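Local coordinates for 6-phosphogluconate dehydrogenase NAD-binding (PDB 4GBJ), which probably acts as an NAD(P)-dependent oxidoreductase of the 3-hydroxyisobutyrate and 6-phosphogluconate dehydrogenase kind, pairing a Rossmann-type nucleotide-binding domain with an all-helical domain, at residues S204-L209 against Y222-A227; A191-E196 against L287-D292; S184-G189 against R266-S271; G177-A182 against A257-A262. All coordinates share one frame; numbering follows the deposited sequence.

Contact 1 (S204-L209 against Y222-A227); sequences SIYEML and YGKLVA
The ring of Tyr-206 lies against the backbone of Gly-223 and Lys-224, reaching across from helix 202-211 to the turn of helix 217-228 that faces it. Tyr-206 CE1 comes within 3.3 Å of Gly-223 C, and Lys-224 CA sits over one face of the ring, displaced toward the rim. Glycine suits this place because the ring occupies the room a side chain would need: a CB on residue 223 would run into CE1. The first torsion of Tyr-206 sets CG roughly anti to the backbone N (chi1 158°), carrying the ring toward helix 217-228. At the root of the side chain Tyr-206 CB meets the methyl CB of Ala-227 at 3.9 Å, one turn on from Gly-223, where a small residue lets the helices come together. Lys-224, bent at chi2 and chi3, curls its methylene chain past the phenol end: its CD lies 3.9 Å from CE2 of Tyr-206, and the aliphatic part packs there with NZ still beside the hydroxyl. The phenol OH makes its hydrogen bond to the backbone O of Gln-220, one turn before Lys-224 on helix 217-228, which holds the far end of the ring. The two helical segments run nearly antiparallel, at 163° with axes 9.7 Å apart, as a helical hairpin. The pair packs on the long helix 169-197, where Phe-192 touches both Tyr-206 and Val-226, while Ile-205 and Leu-209 pack on Ala-176 and Gly-177 of the second subunit.

Contact 2 (A191-E196 against L287-D292); sequences AFTMAE and LGASDD
Thr-193 carries the direct contact, meeting Ala-289 and Ser-290 with its two branches. With OG1 beside the backbone N (chi1 -62°), CG2 is the branch trans to that nitrogen, and it packs against the backbone of Ala-289, 3.5 Å from its carbonyl O. OG1, the other branch, passes 3.9 Å from Ala-289 CB, whose small methyl lets the helices approach. The hydroxyl is hydrogen-bonded to Gly-189 O one turn back on its own helix and also to Arg-202. A water bridges it to Ser-290, donating to Thr-193 OG1 at 3.1 Å and lying 2.8 Å from Ser-290 OG. In this way the short C-terminal helix 288-292 is laid against the last turns of helix 169-197, the long central helix of the all-helical domain. A valine at Thr-193 would probably keep much of the packing but leave the bridging water and Arg-202 without their hydroxyl partner. One turn further on, Glu-196 faces the same helix without touching it. Its extended chain reaches a second water, which donates to OE1 at 2.7 Å and is also bonded to Ser-290 OG, so one serine hydroxyl serves both waters; the same OE1 is in a salt bridge with Arg-202.

Contact 3 (S184-G189 against R266-S271); sequences SLEMMG and RNRFIS
Two bent side chains bring the charges of Glu-186 and Arg-268 together. In Glu-186 the first torsion (chi1 171°) extends CG away from the backbone N and the chain then folds at chi2, while Arg-268 keeps CG beside its own backbone N and also bends at chi2; the two chains cross at about a right angle. Arg-268 meets the carboxylate side-on, through NE and NH2, in a two-pronged salt bridge. NH2 donates to OE1 of Glu-186 at 2.9 Å, nearly straight and in the guanidinium plane, using the syn lone pair of that oxygen. NE donates to Glu-186 OE2, also at 2.9 Å, but less squarely, for this donor stands 25° out of the carboxylate plane. The pair spans the gap between helix 169-197 and helix 260-274 in the helical domain, where the backbones stay well apart and long side chains are needed to bridge them. Glutamate is buried here, and the two bonds from arginine are likely to offset the cost of its charge. Nearby, Glu-190 brings a second carboxylate close to OE1, which would probably raise that cost were the arginine not there to balance it. Leu-285 packs on both side chains, and Arg-268 NH1 has a second acidic partner in Asp-292.

Contact 4 (G177-A182 against A257-A262); sequences GNFMIA and APMPFA
The selenomethionine methyl CE of Met-259 stands almost squarely above the ring of Phe-179, 4.0 Å from its centroid and 6° off the normal, a CH-pi contact. The selenium follows behind at 5.5 Å from the same centroid, giving a longer, oblique Met-aromatic contact. The flexible Met-259 chain is curled at chi2 (-71°) and again at chi3, which brings its methyl onto the face. Plain apolar packing fills in the rest: Phe-179 CE1 touches CB of Ala-262 at 3.8 Å and CB of Phe-261 at 4.0 Å, while the backbone N of Ala-262 approaches the ring edge near its plane. Alanine fits here because a small residue admits the ring rim to the helix backbone. The ring reaches over because CG of Phe-179 points to the far side from its backbone N (chi1 155°). An alanine in place of Phe-179 would probably open a gap beneath the Met-259 methyl and leave that flexible chain free to turn. Met-259 is the N-cap residue of helix 260-274, so the contact pins the start of that helix to helix 169-197. Helix 238-254 adjoins through Ala-252 on Met-259 and Leu-249 on Ala-262, and the Phe-261 ring stacks on Phe-261 of the second subunit.

Helix 169-197 ties the set together: contacts 4, 3 and 2 follow one another along it, and the hairpin of contact 1 packs on it too. Contact 1 touches contact 2 where Tyr-206 CB meets Phe-192 CZ at 3.6 Å, and contact 3 where Gly-223 CA meets Met-188 SE, also at 3.6 Å. Contacts 3 and 4 share both their helices, with centres 11 Å apart. Contacts 2 and 3, centred 10 Å apart, are joined by the salt bridge of Asp-292 OD2 to Arg-268 NH1, 3.1 Å long. Nearest the predicted active-site residue is contact 4, the Phe-179 side chain being about 10 Å from that of Lys-174, whereas contacts 1 to 3 lie away from it. All four also meet the second subunit.

Contact 1 (S204-L209 against Y222-A227)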
loop_
_atom_site.group_PDB
_atom_site.type_symbol
_atom_site.label_atom_id
_atom_site.label_comp_id
_atom_site.label_asym_id
_atom_site.label_seq_id
_atom_site.Cartn_x
_atom_site.Cartn_y
_atom_site.Cartn_z
ATOM N N SER B 204 -6.046 13.981 9.159
ATOM C CA SER B 204 -6.973 13.104 9.920
ATOM C C SER B 204 -7.266 11.790 9.194
ATOM O O SER B 204 -7.296 10.744 9.837
ATOM C CB SER B 204 -8.274 13.834 10.270
ATOM O OG SER B 204 -9.079 14.092 9.131
ATOM N N ILE B 205 -7.515 11.833 7.874
ATOM C CA ILE B 205 -7.715 10.595 7.096
ATOM C C ILE B 205 -6.388 9.795 7.104
ATOM O O ILE B 205 -6.408 8.579 7.243
ATOM C CB ILE B 205 -8.280 10.796 5.648
ATOM C CG1 ILE B 205 -8.393 9.435 4.925
ATOM C CG2 ILE B 205 -7.423 11.755 4.781
ATOM C CD1 ILE B 205 -9.145 9.472 3.588
ATOM N N TYR B 206 -5.244 10.453 6.895
ATOM C CA TYR B 206 -3.914 9.799 6.978
ATOM C C TYR B 206 -3.700 9.054 8.337
ATOM O O TYR B 206 -3.343 7.878 8.379
ATOM C CB TYR B 206 -2.777 10.856 6.789
ATOM C CG TYR B 206 -1.441 10.447 7.348
ATOM C CD1 TYR B 206 -0.673 9.498 6.719
ATOM C CD2 TYR B 206 -0.981 10.962 8.566
ATOM C CE1 TYR B 206 0.533 9.054 7.275
ATOM C CE2 TYR B 206 0.230 10.559 9.111
ATOM C CZ TYR B 206 0.958 9.556 8.496
ATOM O OH TYR B 206 2.176 9.169 9.019
ATOM N N GLU B 207 -3.944 9.739 9.421
ATOM C CA GLU B 207 -3.740 9.154 10.745
ATOM C C GLU B 207 -4.634 7.943 10.970
ATOM O O GLU B 207 -4.158 6.934 11.474
ATOM C CB GLU B 207 -3.995 10.183 11.865
ATOM C CG GLU B 207 -2.845 11.148 11.993
ATOM C CD GLU B 207 -3.085 12.315 12.936
ATOM O OE1 GLU B 207 -4.186 12.414 13.521
ATOM O OE2 GLU B 207 -2.154 13.132 13.098
HETATM N N MSE B 208 -5.898 8.006 10.525
HETATM C CA MSE B 208 -6.811 6.900 10.746
HETATM C C MSE B 208 -6.430 5.710 9.932
HETATM O O MSE B 208 -6.272 4.624 10.486
HETATM C CB MSE B 208 -8.247 7.314 10.450
HETATM C CG MSE B 208 -9.292 6.317 10.929
HETATM SE SE MSE B 208 -9.572 4.926 9.603
HETATM C CE MSE B 208 -10.210 3.615 10.733
ATOM N N LEU B 209 -6.262 5.899 8.636
ATOM C CA LEU B 209 -5.979 4.784 7.731
ATOM C C LEU B 209 -4.621 4.114 7.961
ATOM O O LEU B 209 -4.520 2.872 7.833
ATOM C CB LEU B 209 -6.109 5.259 6.265
ATOM C CG LEU B 209 -7.587 5.544 5.814
ATOM C CD1 LEU B 209 -7.630 6.079 4.370
ATOM C CD2 LEU B 209 -8.438 4.316 5.937
ATOM N N TYR B 222 5.709 7.734 3.956
ATOM C CA TYR B 222 5.301 8.447 2.758
ATOM C C TYR B 222 3.934 9.134 2.957
ATOM O O TYR B 222 3.739 10.192 2.397
ATOM C CB TYR B 222 5.327 7.546 1.520
ATOM C CG TYR B 222 6.734 7.240 1.034
ATOM C CD1 TYR B 222 7.479 8.193 0.353
ATOM C CD2 TYR B 222 7.345 6.027 1.325
ATOM C CE1 TYR B 222 8.769 7.922 -0.090
ATOM C CE2 TYR B 222 8.626 5.732 0.861
ATOM C CZ TYR B 222 9.323 6.671 0.123
ATOM O OH TYR B 222 10.604 6.402 -0.311
ATOM N N GLY B 223 3.065 8.610 3.825
ATOM C CA GLY B 223 1.756 9.202 4.047
ATOM C C GLY B 223 1.787 10.573 4.670
ATOM O O GLY B 223 0.944 11.411 4.361
ATOM N N LYS B 224 2.752 10.812 5.538
ATOM C CA LYS B 224 2.919 12.103 6.192
ATOM C C LYS B 224 3.287 13.151 5.131
ATOM O O LYS B 224 2.746 14.250 5.150
ATOM C CB LYS B 224 4.002 12.002 7.297
ATOM C CG LYS B 224 4.062 13.167 8.277
ATOM C CD LYS B 224 3.306 12.887 9.586
ATOM C CE LYS B 224 4.157 12.090 10.570
ATOM N NZ LYS B 224 3.431 11.731 11.818
ATOM N N LEU B 225 4.144 12.790 4.167
ATOM C CA LEU B 225 4.507 13.697 3.069
ATOM C C LEU B 225 3.264 14.064 2.253
ATOM O O LEU B 225 3.015 15.222 1.975
ATOM C CB LEU B 225 5.535 13.068 2.079
ATOM C CG LEU B 225 6.802 12.424 2.580
ATOM C CD1 LEU B 225 7.771 12.208 1.417
ATOM C CD2 LEU B 225 7.455 13.224 3.645
ATOM N N VAL B 226 2.461 13.055 1.905
ATOM C CA VAL B 226 1.267 13.276 1.086
ATOM C C VAL B 226 0.231 14.088 1.851
ATOM O O VAL B 226 -0.403 14.963 1.279
ATOM C CB VAL B 226 0.688 11.952 0.546
ATOM C CG1 VAL B 226 -0.532 12.222 -0.353
ATOM C CG2 VAL B 226 1.759 11.206 -0.253
ATOM N N ALA B 227 0.110 13.846 3.143
ATOM C CA ALA B 227 -0.842 14.565 3.979
ATOM C C ALA B 227 -0.471 16.029 4.030
ATOM O O ALA B 227 -1.307 16.873 3.806
ATOM C CB ALA B 227 -0.861 13.973 5.394
#

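Contact 2 (A191-E196 against L287-D292)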
loop_
_atom_site.group_PDB
_atom_site.type_symbol
_atom_site.label_atom_id
_atom_site.label_comp_id
_atom_site.label_asym_id
_atom_site.label_seq_id
_atom_site.Cartn_x
_atom_site.Cartn_y
_atom_site.Cartn_z
ATOM N N ALA B 191 -6.900 9.523 -2.613
ATOM C CA ALA B 191 -7.771 9.350 -1.451
ATOM C C ALA B 191 -7.767 10.569 -0.570
ATOM O O ALA B 191 -8.851 11.028 -0.192
ATOM C CB ALA B 191 -7.358 8.120 -0.646
ATOM N N PHE B 192 -6.582 11.165 -0.304
ATOM C CA PHE B 192 -6.506 12.344 0.583
ATOM C C PHE B 192 -7.059 13.582 -0.043
ATOM O O PHE B 192 -7.669 14.377 0.675
ATOM C CB PHE B 192 -5.100 12.611 1.079
ATOM C CG PHE B 192 -4.381 11.570 1.925
ATOM C CD1 PHE B 192 -4.995 10.362 2.265
ATOM C CD2 PHE B 192 -3.081 11.792 2.360
ATOM C CE1 PHE B 192 -4.315 9.392 2.996
ATOM C CE2 PHE B 192 -2.408 10.827 3.122
ATOM C CZ PHE B 192 -3.019 9.614 3.403
ATOM N N THR B 193 -6.994 13.701 -1.388
ATOM C CA THR B 193 -7.613 14.796 -2.144
ATOM C C THR B 193 -9.111 14.651 -2.142
ATOM O O THR B 193 -9.788 15.657 -1.977
ATOM C CB THR B 193 -7.026 14.867 -3.579
ATOM O OG1 THR B 193 -5.650 15.142 -3.427
ATOM C CG2 THR B 193 -7.660 15.954 -4.432
HETATM N N MSE B 194 -9.656 13.434 -2.319
HETATM C CA MSE B 194 -11.094 13.237 -2.245
HETATM C C MSE B 194 -11.613 13.697 -0.878
HETATM O O MSE B 194 -12.685 14.322 -0.768
HETATM C CB MSE B 194 -11.501 11.742 -2.468
HETATM C CG MSE B 194 -13.016 11.433 -2.057
HETATM SE SE MSE B 194 -13.443 9.584 -2.557
HETATM C CE MSE B 194 -12.520 8.606 -1.107
ATOM N N ALA B 195 -10.893 13.305 0.185
ATOM C CA ALA B 195 -11.258 13.680 1.554
ATOM C C ALA B 195 -11.182 15.196 1.702
ATOM O O ALA B 195 -12.157 15.835 2.144
ATOM C CB ALA B 195 -10.327 12.976 2.545
ATOM N N GLU B 196 -10.079 15.801 1.230
ATOM C CA GLU B 196 -9.892 17.242 1.336
ATOM C C GLU B 196 -11.015 18.023 0.667
ATOM O O GLU B 196 -11.547 18.966 1.236
ATOM C CB GLU B 196 -8.553 17.635 0.746
ATOM C CG GLU B 196 -8.266 19.115 0.833
ATOM C CD GLU B 196 -6.933 19.496 0.231
ATOM O OE1 GLU B 196 -6.245 18.611 -0.336
ATOM O OE2 GLU B 196 -6.590 20.696 0.306
ATOM N N LEU B 287 1.094 15.140 -5.894
ATOM C CA LEU B 287 0.501 16.439 -6.194
ATOM C C LEU B 287 -0.354 16.424 -7.412
ATOM O O LEU B 287 -1.181 17.317 -7.527
ATOM C CB LEU B 287 1.550 17.562 -6.365
ATOM C CG LEU B 287 2.096 18.162 -5.108
ATOM C CD1 LEU B 287 3.124 19.231 -5.429
ATOM C CD2 LEU B 287 0.968 18.828 -4.271
ATOM N N GLY B 288 -0.188 15.465 -8.328
ATOM C CA GLY B 288 -1.035 15.419 -9.530
ATOM C C GLY B 288 -2.520 15.316 -9.227
ATOM O O GLY B 288 -3.350 15.901 -9.921
ATOM N N ALA B 289 -2.869 14.568 -8.194
ATOM C CA ALA B 289 -4.283 14.395 -7.794
ATOM C C ALA B 289 -4.857 15.733 -7.332
ATOM O O ALA B 289 -6.035 15.979 -7.553
ATOM C CB ALA B 289 -4.408 13.365 -6.669
ATOM N N SER B 290 -4.000 16.592 -6.701
ATOM C CA SER B 290 -4.372 17.924 -6.217
ATOM C C SER B 290 -4.566 18.845 -7.403
ATOM O O SER B 290 -5.578 19.540 -7.471
ATOM C CB SER B 290 -3.328 18.474 -5.257
ATOM O OG SER B 290 -3.303 17.684 -4.081
ATOM N N ASP B 291 -3.645 18.766 -8.376
ATOM C CA ASP B 291 -3.752 19.498 -9.642
ATOM C C ASP B 291 -5.047 19.208 -10.368
ATOM O O ASP B 291 -5.743 20.118 -10.751
ATOM C CB ASP B 291 -2.613 19.143 -10.583
ATOM C CG ASP B 291 -1.254 19.463 -10.088
ATOM O OD1 ASP B 291 -1.127 20.416 -9.276
ATOM O OD2 ASP B 291 -0.279 18.839 -10.585
ATOM N N ASP B 292 -5.363 17.950 -10.549
ATOM C CA ASP B 292 -6.582 17.515 -11.253
ATOM C C ASP B 292 -7.836 17.886 -10.565
ATOM O O ASP B 292 -8.836 18.070 -11.244
ATOM C CB ASP B 292 -6.633 16.009 -11.448
ATOM C CG ASP B 292 -5.570 15.445 -12.346
ATOM O OD1 ASP B 292 -4.896 16.232 -13.015
ATOM O OD2 ASP B 292 -5.484 14.190 -12.450
HETATM O O HOH W 1 -2.518 15.035 -3.444
HETATM O O HOH W 2 -4.125 19.209 -1.932
#

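Contact 3 (S184-G189 against R266-S271)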
loop_
_atom_site.group_PDB
_atom_site.type_symbol
_atom_site.label_atom_id
_atom_site.label_comp_id
_atom_site.label_asym_id
_atom_site.label_seq_id
_atom_site.Cartn_x
_atom_site.Cartn_y
_atom_site.Cartn_z
ATOM N N SER B 184 1.539 3.484 -3.863
ATOM C CA SER B 184 1.084 3.863 -2.506
ATOM C C SER B 184 0.978 5.347 -2.415
ATOM O O SER B 184 0.007 5.863 -1.882
ATOM C CB SER B 184 2.034 3.288 -1.452
ATOM O OG SER B 184 2.077 1.882 -1.659
ATOM N N LEU B 185 1.972 6.058 -2.957
ATOM C CA LEU B 185 1.922 7.512 -3.006
ATOM C C LEU B 185 0.724 8.028 -3.807
ATOM O O LEU B 185 0.043 8.957 -3.391
ATOM C CB LEU B 185 3.183 8.062 -3.651
ATOM C CG LEU B 185 4.428 8.090 -2.723
ATOM C CD1 LEU B 185 5.717 8.160 -3.586
ATOM C CD2 LEU B 185 4.355 9.255 -1.771
ATOM N N GLU B 186 0.495 7.432 -4.974
ATOM C CA GLU B 186 -0.594 7.848 -5.830
ATOM C C GLU B 186 -1.967 7.569 -5.183
ATOM O O GLU B 186 -2.828 8.438 -5.232
ATOM C CB GLU B 186 -0.479 7.174 -7.214
ATOM C CG GLU B 186 -1.696 7.382 -8.080
ATOM C CD GLU B 186 -1.958 8.801 -8.494
ATOM O OE1 GLU B 186 -3.097 9.072 -8.924
ATOM O OE2 GLU B 186 -0.994 9.598 -8.554
HETATM N N MSE B 187 -2.207 6.386 -4.628
HETATM C CA MSE B 187 -3.532 6.092 -4.077
HETATM C C MSE B 187 -3.816 7.011 -2.862
HETATM O O MSE B 187 -4.949 7.412 -2.663
HETATM C CB MSE B 187 -3.694 4.612 -3.711
HETATM C CG MSE B 187 -2.839 4.151 -2.473
HETATM SE SE MSE B 187 -3.089 2.261 -2.098
HETATM C CE MSE B 187 -1.918 1.431 -3.347
HETATM N N MSE B 188 -2.778 7.361 -2.076
HETATM C CA MSE B 188 -2.931 8.314 -0.968
HETATM C C MSE B 188 -3.218 9.744 -1.501
HETATM O O MSE B 188 -4.088 10.425 -0.967
HETATM C CB MSE B 188 -1.725 8.311 -0.051
HETATM C CG MSE B 188 -1.738 7.108 0.846
HETATM SE SE MSE B 188 -0.383 7.025 2.220
HETATM C CE MSE B 188 1.233 6.757 1.254
ATOM N N GLY B 189 -2.542 10.163 -2.554
ATOM C CA GLY B 189 -2.854 11.443 -3.194
ATOM C C GLY B 189 -4.316 11.534 -3.619
ATOM O O GLY B 189 -5.025 12.491 -3.297
ATOM N N ARG B 266 3.895 7.205 -14.347
ATOM C CA ARG B 266 4.715 7.868 -15.350
ATOM C C ARG B 266 4.149 9.248 -15.718
ATOM O O ARG B 266 4.906 10.215 -15.743
ATOM C CB ARG B 266 4.844 7.008 -16.613
ATOM C CG ARG B 266 5.599 7.668 -17.762
ATOM C CD ARG B 266 5.843 6.642 -18.863
ATOM N NE ARG B 266 6.302 7.275 -20.097
ATOM C CZ ARG B 266 5.537 7.949 -20.950
ATOM N NH1 ARG B 266 4.237 8.117 -20.706
ATOM N NH2 ARG B 266 6.067 8.490 -22.033
ATOM N N ASN B 267 2.851 9.354 -15.965
ATOM C CA ASN B 267 2.239 10.659 -16.347
ATOM C C ASN B 267 2.298 11.653 -15.220
ATOM O O ASN B 267 2.456 12.846 -15.508
ATOM C CB ASN B 267 0.792 10.507 -16.855
ATOM C CG ASN B 267 0.761 9.900 -18.247
ATOM O OD1 ASN B 267 1.739 9.925 -18.971
ATOM N ND2 ASN B 267 -0.331 9.262 -18.623
ATOM N N ARG B 268 2.241 11.188 -13.927
ATOM C CA ARG B 268 2.395 12.132 -12.826
ATOM C C ARG B 268 3.777 12.836 -12.862
ATOM O O ARG B 268 3.860 14.022 -12.581
ATOM C CB ARG B 268 2.246 11.443 -11.481
ATOM C CG ARG B 268 0.917 10.822 -11.209
ATOM C CD ARG B 268 -0.207 11.795 -11.436
ATOM N NE ARG B 268 -1.450 11.378 -10.803
ATOM C CZ ARG B 268 -2.622 11.991 -10.954
ATOM N NH1 ARG B 268 -2.731 13.043 -11.739
ATOM N NH2 ARG B 268 -3.701 11.528 -10.345
ATOM N N PHE B 269 4.832 12.092 -13.145
ATOM C CA PHE B 269 6.187 12.656 -13.251
ATOM C C PHE B 269 6.327 13.555 -14.447
ATOM O O PHE B 269 6.885 14.654 -14.323
ATOM C CB PHE B 269 7.282 11.586 -13.321
ATOM C CG PHE B 269 7.517 10.904 -11.996
ATOM C CD1 PHE B 269 7.991 11.617 -10.905
ATOM C CD2 PHE B 269 7.168 9.567 -11.810
ATOM C CE1 PHE B 269 8.101 11.015 -9.659
ATOM C CE2 PHE B 269 7.295 8.970 -10.574
ATOM C CZ PHE B 269 7.786 9.687 -9.510
ATOM N N ILE B 270 5.818 13.118 -15.616
ATOM C CA ILE B 270 5.923 13.956 -16.840
ATOM C C ILE B 270 5.207 15.320 -16.605
ATOM O O ILE B 270 5.757 16.396 -16.877
ATOM C CB ILE B 270 5.353 13.220 -18.067
ATOM C CG1 ILE B 270 6.240 11.983 -18.384
ATOM C CG2 ILE B 270 5.303 14.145 -19.264
ATOM C CD1 ILE B 270 5.646 11.050 -19.412
ATOM N N SER B 271 3.979 15.252 -16.101
ATOM C CA SER B 271 3.178 16.436 -15.797
ATOM C C SER B 271 3.836 17.281 -14.707
ATOM O O SER B 271 3.855 18.508 -14.823
ATOM C CB SER B 271 1.746 16.068 -15.408
ATOM O OG SER B 271 0.983 17.258 -15.308
#

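Contact 4 (G177-A182 against A257-A262)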
loop_
_atom_site.group_PDB
_atom_site.type_symbol
_atom_site.label_atom_id
_atom_site.label_comp_id
_atom_site.label_asym_id
_atom_site.label_seq_id
_atom_site.Cartn_x
_atom_site.Cartn_y
_atom_site.Cartn_z
ATOM N N GLY B 177 9.191 -3.407 -6.134
ATOM C CA GLY B 177 9.104 -2.765 -4.835
ATOM C C GLY B 177 8.907 -1.270 -4.962
ATOM O O GLY B 177 7.979 -0.728 -4.349
ATOM N N ASN B 178 9.738 -0.618 -5.813
ATOM C CA ASN B 178 9.671 0.831 -6.085
ATOM C C ASN B 178 8.364 1.213 -6.799
ATOM O O ASN B 178 7.815 2.263 -6.521
ATOM C CB ASN B 178 10.868 1.313 -6.901
ATOM C CG ASN B 178 12.130 1.562 -6.103
ATOM O OD1 ASN B 178 12.196 1.376 -4.878
ATOM N ND2 ASN B 178 13.162 2.009 -6.793
ATOM N N PHE B 179 7.870 0.343 -7.652
ATOM C CA PHE B 179 6.570 0.513 -8.315
ATOM C C PHE B 179 5.462 0.523 -7.278
ATOM O O PHE B 179 4.599 1.379 -7.344
ATOM C CB PHE B 179 6.338 -0.578 -9.376
ATOM C CG PHE B 179 4.904 -0.886 -9.698
ATOM C CD1 PHE B 179 4.147 -0.023 -10.485
ATOM C CD2 PHE B 179 4.298 -2.035 -9.206
ATOM C CE1 PHE B 179 2.840 -0.337 -10.803
ATOM C CE2 PHE B 179 2.971 -2.316 -9.484
ATOM C CZ PHE B 179 2.253 -1.484 -10.285
HETATM N N MSE B 180 5.515 -0.373 -6.291
HETATM C CA MSE B 180 4.469 -0.443 -5.266
HETATM C C MSE B 180 4.554 0.759 -4.344
HETATM O O MSE B 180 3.524 1.260 -3.913
HETATM C CB MSE B 180 4.524 -1.719 -4.464
HETATM C CG MSE B 180 4.005 -2.872 -5.267
HETATM SE SE MSE B 180 4.003 -4.621 -4.406
HETATM C CE MSE B 180 2.846 -4.295 -2.899
ATOM N N ILE B 181 5.770 1.282 -4.110
ATOM C CA ILE B 181 5.907 2.492 -3.292
ATOM C C ILE B 181 5.221 3.656 -4.014
ATOM O O ILE B 181 4.451 4.381 -3.395
ATOM C CB ILE B 181 7.343 2.808 -2.933
ATOM C CG1 ILE B 181 7.931 1.726 -1.987
ATOM C CG2 ILE B 181 7.431 4.241 -2.269
ATOM C CD1 ILE B 181 9.502 1.797 -1.904
ATOM N N ALA B 182 5.473 3.802 -5.323
ATOM C CA ALA B 182 4.909 4.857 -6.179
ATOM C C ALA B 182 3.385 4.732 -6.247
ATOM O O ALA B 182 2.689 5.766 -6.180
ATOM C CB ALA B 182 5.514 4.810 -7.577
ATOM N N ALA B 257 3.811 -7.744 -20.517
ATOM C CA ALA B 257 2.955 -7.490 -19.364
ATOM C C ALA B 257 2.587 -6.003 -19.236
ATOM O O ALA B 257 3.403 -5.164 -18.895
ATOM C CB ALA B 257 3.629 -7.993 -18.070
ATOM N N PRO B 258 1.325 -5.640 -19.484
ATOM C CA PRO B 258 0.917 -4.268 -19.236
ATOM C C PRO B 258 0.979 -3.925 -17.736
ATOM O O PRO B 258 0.846 -4.798 -16.891
ATOM C CB PRO B 258 -0.518 -4.255 -19.773
ATOM C CG PRO B 258 -0.544 -5.341 -20.760
ATOM C CD PRO B 258 0.237 -6.405 -20.107
HETATM N N MSE B 259 1.161 -2.649 -17.403
HETATM C CA MSE B 259 1.192 -2.161 -16.026
HETATM C C MSE B 259 0.356 -0.882 -15.935
HETATM O O MSE B 259 0.939 0.187 -15.836
HETATM C CB MSE B 259 2.653 -1.847 -15.564
HETATM C CG MSE B 259 3.661 -2.964 -15.663
HETATM SE SE MSE B 259 3.434 -4.378 -14.415
HETATM C CE MSE B 259 4.464 -3.501 -13.075
ATOM N N PRO B 260 -0.997 -0.969 -15.965
ATOM C CA PRO B 260 -1.838 0.234 -16.006
ATOM C C PRO B 260 -1.573 1.245 -14.929
ATOM O O PRO B 260 -1.504 2.420 -15.276
ATOM C CB PRO B 260 -3.271 -0.349 -15.913
ATOM C CG PRO B 260 -3.160 -1.629 -16.580
ATOM C CD PRO B 260 -1.830 -2.177 -16.145
ATOM N N PHE B 261 -1.312 0.822 -13.664
ATOM C CA PHE B 261 -0.969 1.738 -12.619
ATOM C C PHE B 261 0.344 2.457 -12.931
ATOM O O PHE B 261 0.479 3.656 -12.659
ATOM C CB PHE B 261 -0.858 1.013 -11.243
ATOM C CG PHE B 261 -2.138 0.743 -10.476
ATOM C CD1 PHE B 261 -3.375 1.113 -10.992
ATOM C CD2 PHE B 261 -2.087 0.356 -9.150
ATOM C CE1 PHE B 261 -4.545 0.938 -10.232
ATOM C CE2 PHE B 261 -3.241 0.218 -8.395
ATOM C CZ PHE B 261 -4.460 0.501 -8.939
ATOM N N ALA B 262 1.324 1.729 -13.445
ATOM C CA ALA B 262 2.621 2.369 -13.756
ATOM C C ALA B 262 2.489 3.479 -14.847
ATOM O O ALA B 262 3.211 4.474 -14.798
ATOM C CB ALA B 262 3.654 1.325 -14.156
#